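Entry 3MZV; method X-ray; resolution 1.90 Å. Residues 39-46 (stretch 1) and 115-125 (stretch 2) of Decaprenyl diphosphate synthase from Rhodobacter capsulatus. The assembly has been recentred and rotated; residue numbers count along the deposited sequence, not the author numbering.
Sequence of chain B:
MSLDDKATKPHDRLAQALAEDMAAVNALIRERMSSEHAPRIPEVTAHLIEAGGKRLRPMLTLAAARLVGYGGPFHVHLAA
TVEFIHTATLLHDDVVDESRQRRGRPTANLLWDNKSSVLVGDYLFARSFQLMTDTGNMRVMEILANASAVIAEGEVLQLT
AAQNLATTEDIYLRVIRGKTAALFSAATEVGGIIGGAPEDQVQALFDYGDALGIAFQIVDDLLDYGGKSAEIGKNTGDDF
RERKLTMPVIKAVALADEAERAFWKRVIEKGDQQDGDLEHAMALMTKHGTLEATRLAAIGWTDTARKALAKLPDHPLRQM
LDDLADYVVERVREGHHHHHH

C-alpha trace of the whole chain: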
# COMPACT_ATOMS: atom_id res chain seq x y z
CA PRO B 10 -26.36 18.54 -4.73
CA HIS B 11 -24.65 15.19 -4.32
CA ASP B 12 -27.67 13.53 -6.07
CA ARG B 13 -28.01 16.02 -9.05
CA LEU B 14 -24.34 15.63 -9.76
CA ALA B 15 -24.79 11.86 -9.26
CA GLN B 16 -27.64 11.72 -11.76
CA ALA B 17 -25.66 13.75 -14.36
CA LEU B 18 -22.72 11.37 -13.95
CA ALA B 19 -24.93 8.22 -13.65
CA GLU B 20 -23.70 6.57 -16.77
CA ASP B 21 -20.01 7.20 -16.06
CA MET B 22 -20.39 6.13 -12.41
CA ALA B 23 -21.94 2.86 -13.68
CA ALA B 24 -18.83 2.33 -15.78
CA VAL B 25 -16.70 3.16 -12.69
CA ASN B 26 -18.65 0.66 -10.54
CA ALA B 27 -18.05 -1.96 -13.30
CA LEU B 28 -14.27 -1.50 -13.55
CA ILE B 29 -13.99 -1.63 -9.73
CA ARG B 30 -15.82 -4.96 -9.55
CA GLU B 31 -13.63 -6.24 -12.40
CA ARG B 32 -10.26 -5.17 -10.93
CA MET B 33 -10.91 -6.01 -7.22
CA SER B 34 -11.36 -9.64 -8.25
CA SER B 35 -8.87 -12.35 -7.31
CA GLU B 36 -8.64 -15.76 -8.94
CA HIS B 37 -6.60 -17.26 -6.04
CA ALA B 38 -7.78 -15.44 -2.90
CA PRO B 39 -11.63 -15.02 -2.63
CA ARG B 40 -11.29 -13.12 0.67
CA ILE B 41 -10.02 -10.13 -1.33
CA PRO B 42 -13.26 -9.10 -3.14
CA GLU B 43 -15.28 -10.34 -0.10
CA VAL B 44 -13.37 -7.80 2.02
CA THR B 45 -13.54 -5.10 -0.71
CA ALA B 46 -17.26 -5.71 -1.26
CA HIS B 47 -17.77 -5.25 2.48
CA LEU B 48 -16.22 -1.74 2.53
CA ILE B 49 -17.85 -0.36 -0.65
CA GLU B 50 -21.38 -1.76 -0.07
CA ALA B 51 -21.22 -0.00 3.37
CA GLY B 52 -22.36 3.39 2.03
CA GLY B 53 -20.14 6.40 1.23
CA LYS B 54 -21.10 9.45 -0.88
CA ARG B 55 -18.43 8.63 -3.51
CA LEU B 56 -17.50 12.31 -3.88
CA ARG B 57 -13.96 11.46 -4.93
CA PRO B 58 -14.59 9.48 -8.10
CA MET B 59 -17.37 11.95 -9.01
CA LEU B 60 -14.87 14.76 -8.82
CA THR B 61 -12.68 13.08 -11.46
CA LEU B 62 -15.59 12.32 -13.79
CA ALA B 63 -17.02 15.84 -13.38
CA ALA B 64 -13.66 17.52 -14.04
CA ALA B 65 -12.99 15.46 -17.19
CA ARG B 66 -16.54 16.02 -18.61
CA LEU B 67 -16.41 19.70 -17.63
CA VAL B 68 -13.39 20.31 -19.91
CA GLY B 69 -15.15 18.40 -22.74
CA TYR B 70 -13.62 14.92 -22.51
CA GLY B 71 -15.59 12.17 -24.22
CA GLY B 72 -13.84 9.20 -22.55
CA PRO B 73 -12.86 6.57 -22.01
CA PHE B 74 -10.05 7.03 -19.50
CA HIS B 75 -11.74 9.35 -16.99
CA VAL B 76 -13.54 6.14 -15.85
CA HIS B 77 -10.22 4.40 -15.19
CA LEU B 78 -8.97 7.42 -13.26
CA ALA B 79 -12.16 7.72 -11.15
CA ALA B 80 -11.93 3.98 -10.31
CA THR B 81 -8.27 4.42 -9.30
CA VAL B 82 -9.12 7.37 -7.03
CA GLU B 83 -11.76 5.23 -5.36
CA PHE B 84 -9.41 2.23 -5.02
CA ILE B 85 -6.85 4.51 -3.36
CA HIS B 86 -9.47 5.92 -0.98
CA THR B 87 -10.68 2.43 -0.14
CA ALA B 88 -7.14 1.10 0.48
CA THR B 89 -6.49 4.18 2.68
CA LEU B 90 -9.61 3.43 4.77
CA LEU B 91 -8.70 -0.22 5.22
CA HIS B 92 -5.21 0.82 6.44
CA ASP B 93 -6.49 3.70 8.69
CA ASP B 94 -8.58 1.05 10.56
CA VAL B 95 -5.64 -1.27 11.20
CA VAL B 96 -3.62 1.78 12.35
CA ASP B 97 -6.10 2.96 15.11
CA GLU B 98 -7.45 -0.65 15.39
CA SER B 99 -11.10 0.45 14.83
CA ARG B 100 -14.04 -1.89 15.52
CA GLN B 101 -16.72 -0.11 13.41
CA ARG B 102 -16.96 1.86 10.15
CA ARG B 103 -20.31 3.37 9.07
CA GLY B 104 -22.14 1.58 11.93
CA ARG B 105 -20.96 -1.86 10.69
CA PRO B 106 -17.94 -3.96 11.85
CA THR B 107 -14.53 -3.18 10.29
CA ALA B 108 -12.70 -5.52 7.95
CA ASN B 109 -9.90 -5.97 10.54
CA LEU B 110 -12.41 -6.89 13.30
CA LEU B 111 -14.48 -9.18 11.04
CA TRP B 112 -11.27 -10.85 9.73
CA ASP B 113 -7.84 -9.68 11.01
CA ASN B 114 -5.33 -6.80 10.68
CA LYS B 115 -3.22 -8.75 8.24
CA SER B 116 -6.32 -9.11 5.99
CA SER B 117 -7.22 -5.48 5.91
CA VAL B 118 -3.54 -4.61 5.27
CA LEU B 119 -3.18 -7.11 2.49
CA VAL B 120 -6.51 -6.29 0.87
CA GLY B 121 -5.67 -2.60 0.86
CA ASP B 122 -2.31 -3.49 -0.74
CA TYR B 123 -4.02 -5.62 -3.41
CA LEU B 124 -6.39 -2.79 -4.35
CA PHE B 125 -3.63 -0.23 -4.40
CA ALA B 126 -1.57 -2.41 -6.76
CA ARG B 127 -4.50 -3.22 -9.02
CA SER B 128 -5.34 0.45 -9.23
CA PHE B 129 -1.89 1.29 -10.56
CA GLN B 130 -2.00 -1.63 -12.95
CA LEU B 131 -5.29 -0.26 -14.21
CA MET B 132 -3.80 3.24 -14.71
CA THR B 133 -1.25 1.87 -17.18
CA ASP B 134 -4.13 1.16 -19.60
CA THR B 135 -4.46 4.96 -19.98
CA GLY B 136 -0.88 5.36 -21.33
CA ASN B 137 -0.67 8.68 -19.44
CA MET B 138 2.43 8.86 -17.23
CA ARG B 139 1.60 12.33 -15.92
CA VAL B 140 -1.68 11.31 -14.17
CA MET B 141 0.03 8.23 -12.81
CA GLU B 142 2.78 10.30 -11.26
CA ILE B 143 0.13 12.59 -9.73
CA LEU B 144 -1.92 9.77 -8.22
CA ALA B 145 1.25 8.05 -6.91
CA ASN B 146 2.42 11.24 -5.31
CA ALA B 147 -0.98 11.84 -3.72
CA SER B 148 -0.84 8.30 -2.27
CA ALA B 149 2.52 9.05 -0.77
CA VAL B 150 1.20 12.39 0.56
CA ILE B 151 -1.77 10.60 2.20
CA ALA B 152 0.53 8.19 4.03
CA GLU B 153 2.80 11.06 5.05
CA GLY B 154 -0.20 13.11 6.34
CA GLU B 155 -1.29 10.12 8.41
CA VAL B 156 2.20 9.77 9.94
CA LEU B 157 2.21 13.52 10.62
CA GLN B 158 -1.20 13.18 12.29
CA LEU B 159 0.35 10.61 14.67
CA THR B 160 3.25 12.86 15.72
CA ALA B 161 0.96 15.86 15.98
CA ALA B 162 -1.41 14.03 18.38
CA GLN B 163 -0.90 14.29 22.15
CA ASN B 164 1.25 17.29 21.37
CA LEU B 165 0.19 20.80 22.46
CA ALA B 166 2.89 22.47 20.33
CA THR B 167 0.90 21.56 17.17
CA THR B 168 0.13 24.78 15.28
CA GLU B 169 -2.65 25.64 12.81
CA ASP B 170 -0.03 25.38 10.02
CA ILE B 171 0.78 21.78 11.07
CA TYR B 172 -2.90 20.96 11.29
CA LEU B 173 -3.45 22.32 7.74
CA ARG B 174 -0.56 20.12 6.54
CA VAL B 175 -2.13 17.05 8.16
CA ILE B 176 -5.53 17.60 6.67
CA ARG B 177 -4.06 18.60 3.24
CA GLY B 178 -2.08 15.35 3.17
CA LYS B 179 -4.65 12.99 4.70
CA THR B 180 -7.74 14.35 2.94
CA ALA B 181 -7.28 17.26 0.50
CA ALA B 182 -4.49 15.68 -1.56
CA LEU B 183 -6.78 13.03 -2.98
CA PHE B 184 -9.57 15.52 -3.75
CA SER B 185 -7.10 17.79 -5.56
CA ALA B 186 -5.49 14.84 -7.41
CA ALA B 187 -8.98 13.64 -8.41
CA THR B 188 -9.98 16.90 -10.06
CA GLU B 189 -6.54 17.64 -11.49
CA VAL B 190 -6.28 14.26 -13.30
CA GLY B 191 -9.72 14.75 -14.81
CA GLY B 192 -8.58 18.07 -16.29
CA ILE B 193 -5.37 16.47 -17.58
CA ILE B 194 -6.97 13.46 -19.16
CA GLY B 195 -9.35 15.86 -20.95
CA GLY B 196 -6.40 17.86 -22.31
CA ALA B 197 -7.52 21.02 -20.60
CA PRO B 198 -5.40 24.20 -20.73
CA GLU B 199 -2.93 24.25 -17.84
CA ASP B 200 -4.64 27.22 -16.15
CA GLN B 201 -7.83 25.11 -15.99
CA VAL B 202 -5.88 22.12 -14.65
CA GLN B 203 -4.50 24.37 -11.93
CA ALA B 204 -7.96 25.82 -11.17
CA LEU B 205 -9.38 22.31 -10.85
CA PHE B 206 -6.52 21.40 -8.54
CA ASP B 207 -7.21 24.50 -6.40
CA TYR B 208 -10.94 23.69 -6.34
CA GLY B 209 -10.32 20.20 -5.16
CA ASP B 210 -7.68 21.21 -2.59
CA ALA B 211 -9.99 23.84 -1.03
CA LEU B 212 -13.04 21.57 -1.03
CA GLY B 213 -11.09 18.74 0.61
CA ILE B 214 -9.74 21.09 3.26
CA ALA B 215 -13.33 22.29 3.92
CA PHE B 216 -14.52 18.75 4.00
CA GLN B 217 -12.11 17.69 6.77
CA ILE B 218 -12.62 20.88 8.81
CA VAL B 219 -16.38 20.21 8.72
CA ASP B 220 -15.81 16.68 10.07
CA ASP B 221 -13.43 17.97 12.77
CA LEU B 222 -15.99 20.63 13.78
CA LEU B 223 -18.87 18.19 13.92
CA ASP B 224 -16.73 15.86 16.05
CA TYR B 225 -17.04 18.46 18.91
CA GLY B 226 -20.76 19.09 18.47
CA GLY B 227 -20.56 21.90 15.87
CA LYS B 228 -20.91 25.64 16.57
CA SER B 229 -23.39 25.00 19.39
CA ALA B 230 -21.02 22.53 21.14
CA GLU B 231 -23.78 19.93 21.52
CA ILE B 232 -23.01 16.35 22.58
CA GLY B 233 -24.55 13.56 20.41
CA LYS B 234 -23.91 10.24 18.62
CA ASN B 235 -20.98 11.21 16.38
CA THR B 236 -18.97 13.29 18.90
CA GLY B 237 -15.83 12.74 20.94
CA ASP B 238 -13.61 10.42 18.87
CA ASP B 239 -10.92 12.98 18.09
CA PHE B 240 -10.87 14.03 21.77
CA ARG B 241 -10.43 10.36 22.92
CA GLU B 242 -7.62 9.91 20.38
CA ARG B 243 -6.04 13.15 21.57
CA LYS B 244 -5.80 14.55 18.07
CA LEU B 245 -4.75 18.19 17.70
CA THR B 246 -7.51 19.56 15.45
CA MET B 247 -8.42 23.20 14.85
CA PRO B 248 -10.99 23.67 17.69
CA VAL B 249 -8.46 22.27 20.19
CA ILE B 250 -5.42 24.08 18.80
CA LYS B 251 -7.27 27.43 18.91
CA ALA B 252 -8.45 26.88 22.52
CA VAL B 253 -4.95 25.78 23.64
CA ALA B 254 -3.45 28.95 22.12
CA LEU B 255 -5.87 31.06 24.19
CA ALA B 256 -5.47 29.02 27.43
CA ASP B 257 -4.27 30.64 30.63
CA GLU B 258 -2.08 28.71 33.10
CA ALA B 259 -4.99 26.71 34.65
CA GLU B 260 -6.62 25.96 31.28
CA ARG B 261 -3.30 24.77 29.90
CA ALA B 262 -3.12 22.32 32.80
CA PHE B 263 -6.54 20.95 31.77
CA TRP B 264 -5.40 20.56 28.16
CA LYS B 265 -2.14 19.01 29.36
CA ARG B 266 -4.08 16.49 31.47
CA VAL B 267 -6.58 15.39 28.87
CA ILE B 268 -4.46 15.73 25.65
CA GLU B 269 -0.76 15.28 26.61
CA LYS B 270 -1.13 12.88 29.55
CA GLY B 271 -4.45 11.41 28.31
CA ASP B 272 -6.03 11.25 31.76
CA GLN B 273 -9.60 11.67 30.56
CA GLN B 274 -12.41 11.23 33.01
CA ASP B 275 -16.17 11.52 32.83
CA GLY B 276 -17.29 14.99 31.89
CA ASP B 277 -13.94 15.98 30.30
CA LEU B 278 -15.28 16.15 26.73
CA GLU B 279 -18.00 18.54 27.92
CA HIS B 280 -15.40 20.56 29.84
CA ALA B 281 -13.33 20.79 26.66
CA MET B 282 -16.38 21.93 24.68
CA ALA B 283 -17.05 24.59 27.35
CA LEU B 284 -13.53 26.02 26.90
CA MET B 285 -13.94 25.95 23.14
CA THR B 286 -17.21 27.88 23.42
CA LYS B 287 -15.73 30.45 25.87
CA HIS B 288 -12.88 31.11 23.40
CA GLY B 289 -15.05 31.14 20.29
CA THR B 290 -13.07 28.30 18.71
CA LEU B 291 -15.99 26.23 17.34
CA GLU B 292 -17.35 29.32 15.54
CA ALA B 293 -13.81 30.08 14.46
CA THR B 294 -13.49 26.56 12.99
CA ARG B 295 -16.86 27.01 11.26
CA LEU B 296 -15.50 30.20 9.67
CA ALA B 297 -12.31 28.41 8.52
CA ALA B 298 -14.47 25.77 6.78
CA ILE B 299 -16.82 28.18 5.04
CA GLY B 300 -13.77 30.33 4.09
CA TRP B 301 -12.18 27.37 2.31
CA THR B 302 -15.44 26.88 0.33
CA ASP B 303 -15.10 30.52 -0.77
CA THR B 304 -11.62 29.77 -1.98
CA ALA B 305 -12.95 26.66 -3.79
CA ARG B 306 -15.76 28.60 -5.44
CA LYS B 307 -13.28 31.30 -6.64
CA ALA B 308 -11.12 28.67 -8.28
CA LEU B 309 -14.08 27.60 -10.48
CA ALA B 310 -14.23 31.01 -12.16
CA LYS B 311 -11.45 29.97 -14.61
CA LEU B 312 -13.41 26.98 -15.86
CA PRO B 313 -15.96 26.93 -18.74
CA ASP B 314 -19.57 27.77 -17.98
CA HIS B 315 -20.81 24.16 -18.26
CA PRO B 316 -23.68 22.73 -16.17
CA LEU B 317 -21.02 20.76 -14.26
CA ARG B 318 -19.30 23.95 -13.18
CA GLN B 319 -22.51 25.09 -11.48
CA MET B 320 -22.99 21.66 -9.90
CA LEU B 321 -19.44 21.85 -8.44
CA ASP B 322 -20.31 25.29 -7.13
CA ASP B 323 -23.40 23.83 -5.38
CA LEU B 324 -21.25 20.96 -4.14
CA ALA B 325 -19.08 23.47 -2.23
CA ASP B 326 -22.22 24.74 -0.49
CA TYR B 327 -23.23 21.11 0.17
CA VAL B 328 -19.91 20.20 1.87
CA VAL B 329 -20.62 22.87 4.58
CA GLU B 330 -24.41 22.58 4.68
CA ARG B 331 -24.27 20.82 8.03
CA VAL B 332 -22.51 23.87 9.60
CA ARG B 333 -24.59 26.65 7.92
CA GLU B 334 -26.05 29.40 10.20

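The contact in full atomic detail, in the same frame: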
# COMPACT_ATOMS: atom_id res chain seq x y z
N PRO B 39 -10.25 -15.55 -2.66
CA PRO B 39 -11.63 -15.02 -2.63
C PRO B 39 -11.90 -13.99 -1.54
O PRO B 39 -12.74 -13.11 -1.72
CB PRO B 39 -12.49 -16.27 -2.41
CG PRO B 39 -11.58 -17.25 -1.74
CD PRO B 39 -10.23 -17.00 -2.37
N ARG B 40 -11.21 -14.12 -0.40
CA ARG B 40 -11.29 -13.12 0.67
C ARG B 40 -11.15 -11.69 0.15
O ARG B 40 -11.77 -10.76 0.67
CB ARG B 40 -10.22 -13.40 1.72
CG ARG B 40 -10.25 -12.46 2.92
CD ARG B 40 -10.35 -13.23 4.22
NE ARG B 40 -9.14 -13.99 4.52
CZ ARG B 40 -9.02 -14.85 5.53
NH1 ARG B 40 -10.04 -15.10 6.34
NH2 ARG B 40 -7.88 -15.49 5.71
N ILE B 41 -10.33 -11.50 -0.88
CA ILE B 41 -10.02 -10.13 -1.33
C ILE B 41 -11.27 -9.32 -1.75
O ILE B 41 -11.57 -8.28 -1.15
CB ILE B 41 -8.93 -10.11 -2.44
CG1 ILE B 41 -7.56 -10.41 -1.80
CG2 ILE B 41 -8.90 -8.76 -3.14
CD1 ILE B 41 -6.52 -10.90 -2.77
N PRO B 42 -12.01 -9.79 -2.77
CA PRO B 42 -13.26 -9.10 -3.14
C PRO B 42 -14.34 -9.18 -2.03
O PRO B 42 -15.11 -8.22 -1.85
CB PRO B 42 -13.71 -9.86 -4.40
CG PRO B 42 -13.11 -11.21 -4.25
CD PRO B 42 -11.75 -10.93 -3.66
N GLU B 43 -14.40 -10.29 -1.29
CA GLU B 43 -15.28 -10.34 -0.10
C GLU B 43 -15.01 -9.15 0.81
O GLU B 43 -15.93 -8.42 1.16
CB GLU B 43 -15.12 -11.63 0.72
CG GLU B 43 -16.04 -12.76 0.27
CD GLU B 43 -15.45 -14.14 0.57
OE1 GLU B 43 -15.04 -14.36 1.73
OE2 GLU B 43 -15.39 -14.97 -0.38
N VAL B 44 -13.74 -8.96 1.18
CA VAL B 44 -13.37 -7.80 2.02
C VAL B 44 -13.65 -6.44 1.34
O VAL B 44 -14.14 -5.50 1.97
CB VAL B 44 -11.87 -7.86 2.44
CG1 VAL B 44 -11.46 -6.57 3.17
CG2 VAL B 44 -11.60 -9.12 3.30
N THR B 45 -13.31 -6.34 0.05
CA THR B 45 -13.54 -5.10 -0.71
C THR B 45 -15.03 -4.78 -0.86
O THR B 45 -15.45 -3.62 -0.66
CB THR B 45 -12.92 -5.16 -2.14
OG1 THR B 45 -11.60 -5.71 -2.09
CG2 THR B 45 -12.89 -3.74 -2.75
N ALA B 46 -15.81 -5.80 -1.23
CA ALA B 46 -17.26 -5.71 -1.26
C ALA B 46 -17.73 -5.06 0.02
O ALA B 46 -18.43 -4.05 -0.01
CB ALA B 46 -17.91 -7.12 -1.41
N LYS B 115 -3.98 -8.30 9.39
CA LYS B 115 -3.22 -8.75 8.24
C LYS B 115 -4.11 -8.73 6.99
O LYS B 115 -3.62 -8.38 5.92
CB LYS B 115 -2.61 -10.13 8.46
N SER B 116 -5.39 -9.08 7.14
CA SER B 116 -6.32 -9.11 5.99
C SER B 116 -6.62 -7.73 5.46
O SER B 116 -6.53 -7.51 4.27
CB SER B 116 -7.63 -9.83 6.31
OG SER B 116 -7.42 -11.24 6.39
N SER B 117 -6.99 -6.82 6.33
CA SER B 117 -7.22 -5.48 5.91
C SER B 117 -5.95 -4.81 5.31
O SER B 117 -6.07 -4.01 4.37
CB SER B 117 -7.76 -4.66 7.06
OG SER B 117 -8.95 -5.28 7.55
N VAL B 118 -4.78 -5.13 5.84
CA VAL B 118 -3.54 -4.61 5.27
C VAL B 118 -3.35 -5.15 3.89
O VAL B 118 -3.09 -4.42 2.97
CB VAL B 118 -2.30 -4.92 6.13
CG1 VAL B 118 -1.04 -4.41 5.41
CG2 VAL B 118 -2.42 -4.25 7.50
N LEU B 119 -3.49 -6.46 3.73
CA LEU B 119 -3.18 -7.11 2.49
C LEU B 119 -4.23 -6.82 1.43
O LEU B 119 -3.92 -6.70 0.23
CB LEU B 119 -3.01 -8.59 2.72
CG LEU B 119 -1.80 -8.95 3.58
CD1 LEU B 119 -1.87 -10.39 3.97
CD2 LEU B 119 -0.51 -8.64 2.84
N VAL B 120 -5.47 -6.65 1.85
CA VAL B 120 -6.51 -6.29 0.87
C VAL B 120 -6.31 -4.88 0.38
O VAL B 120 -6.35 -4.66 -0.81
CB VAL B 120 -7.94 -6.49 1.44
CG1 VAL B 120 -8.97 -5.84 0.52
CG2 VAL B 120 -8.20 -7.99 1.56
N GLY B 121 -6.00 -3.95 1.27
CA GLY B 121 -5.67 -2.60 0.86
C GLY B 121 -4.47 -2.62 -0.10
O GLY B 121 -4.44 -1.88 -1.10
N ASP B 122 -3.47 -3.44 0.18
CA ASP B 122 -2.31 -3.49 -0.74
C ASP B 122 -2.69 -4.01 -2.16
O ASP B 122 -2.23 -3.50 -3.21
CB ASP B 122 -1.19 -4.39 -0.18
CG ASP B 122 -0.49 -3.80 1.06
OD1 ASP B 122 -0.60 -2.61 1.28
OD2 ASP B 122 0.20 -4.55 1.77
N TYR B 123 -3.49 -5.06 -2.18
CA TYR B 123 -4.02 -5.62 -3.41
C TYR B 123 -4.75 -4.58 -4.25
O TYR B 123 -4.50 -4.49 -5.44
CB TYR B 123 -4.97 -6.79 -3.13
CG TYR B 123 -5.33 -7.59 -4.38
CD1 TYR B 123 -4.40 -8.44 -4.98
CD2 TYR B 123 -6.57 -7.43 -5.01
CE1 TYR B 123 -4.72 -9.18 -6.12
CE2 TYR B 123 -6.89 -8.18 -6.15
CZ TYR B 123 -5.97 -9.03 -6.70
OH TYR B 123 -6.27 -9.78 -7.83
N LEU B 124 -5.63 -3.80 -3.64
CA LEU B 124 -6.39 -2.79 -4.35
C LEU B 124 -5.50 -1.66 -4.85
O LEU B 124 -5.67 -1.16 -5.96
CB LEU B 124 -7.47 -2.20 -3.45
CG LEU B 124 -8.44 -3.25 -2.88
CD1 LEU B 124 -9.50 -2.59 -2.06
CD2 LEU B 124 -9.02 -4.08 -4.02
N PHE B 125 -4.57 -1.24 -4.01
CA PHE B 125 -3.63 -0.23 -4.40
C PHE B 125 -2.85 -0.67 -5.65
O PHE B 125 -2.69 0.10 -6.58
CB PHE B 125 -2.67 0.07 -3.26
CG PHE B 125 -1.82 1.29 -3.52
CD1 PHE B 125 -0.46 1.18 -3.80
CD2 PHE B 125 -2.40 2.54 -3.59
CE1 PHE B 125 0.33 2.31 -4.06
CE2 PHE B 125 -1.63 3.68 -3.85
CZ PHE B 125 -0.23 3.55 -4.09

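Two helices cross here almost at right angles, 93° between their N-to-C directions, with axes 9.7 Å apart at closest approach. The contact is built round one pair, Ile41 and Val120, whose CA atoms lie 5.6 Å apart. Together the two stretches bury 387 Å², and these two residues contribute the largest shares.

Ile41 points its CA-to-CB bond at the second helix and reaches two neighbours one turn apart. Its CG1 lies 4.2 Å from CG2 of Val120, while its CG2 comes within 3.3 Å of CD2 of Tyr123, a tight apolar contact. The end of the same side chain sits over the face of the Tyr123 ring: CD1 is 3.9 Å from the ring centroid and only 12° off the normal, a CH-pi geometry that sets a methyl against the aromatic cloud.

Val120 is the counterpart. It points toward the first helix and meets three residues there: besides Ile41, its CG1 lies 3.7 Å from CG1 of Val44 and 3.7 Å from OG1 of Thr45. Ile41, Val44 and Thr45, three and four residues on, present one face of the helix, and CG1 of Val120 packs against it.

Thr45 shows how a hydroxyl can enter such a greasy interface. Its OG1 donates a hydrogen bond to O of Ile41 in its own helix, 2.7 Å away, so it can also pack 3.6 Å from CD2 of Leu124 without needing a polar partner across the gap.

No hydrogen bond links the stretches. Near the start of both stretches, OG of Ser116 lies over one face of the Arg40 guanidinium, 3.7 Å from its NE, and that nitrogen is buried without a partner. The rule is shape first, with polarity settled locally where it can be.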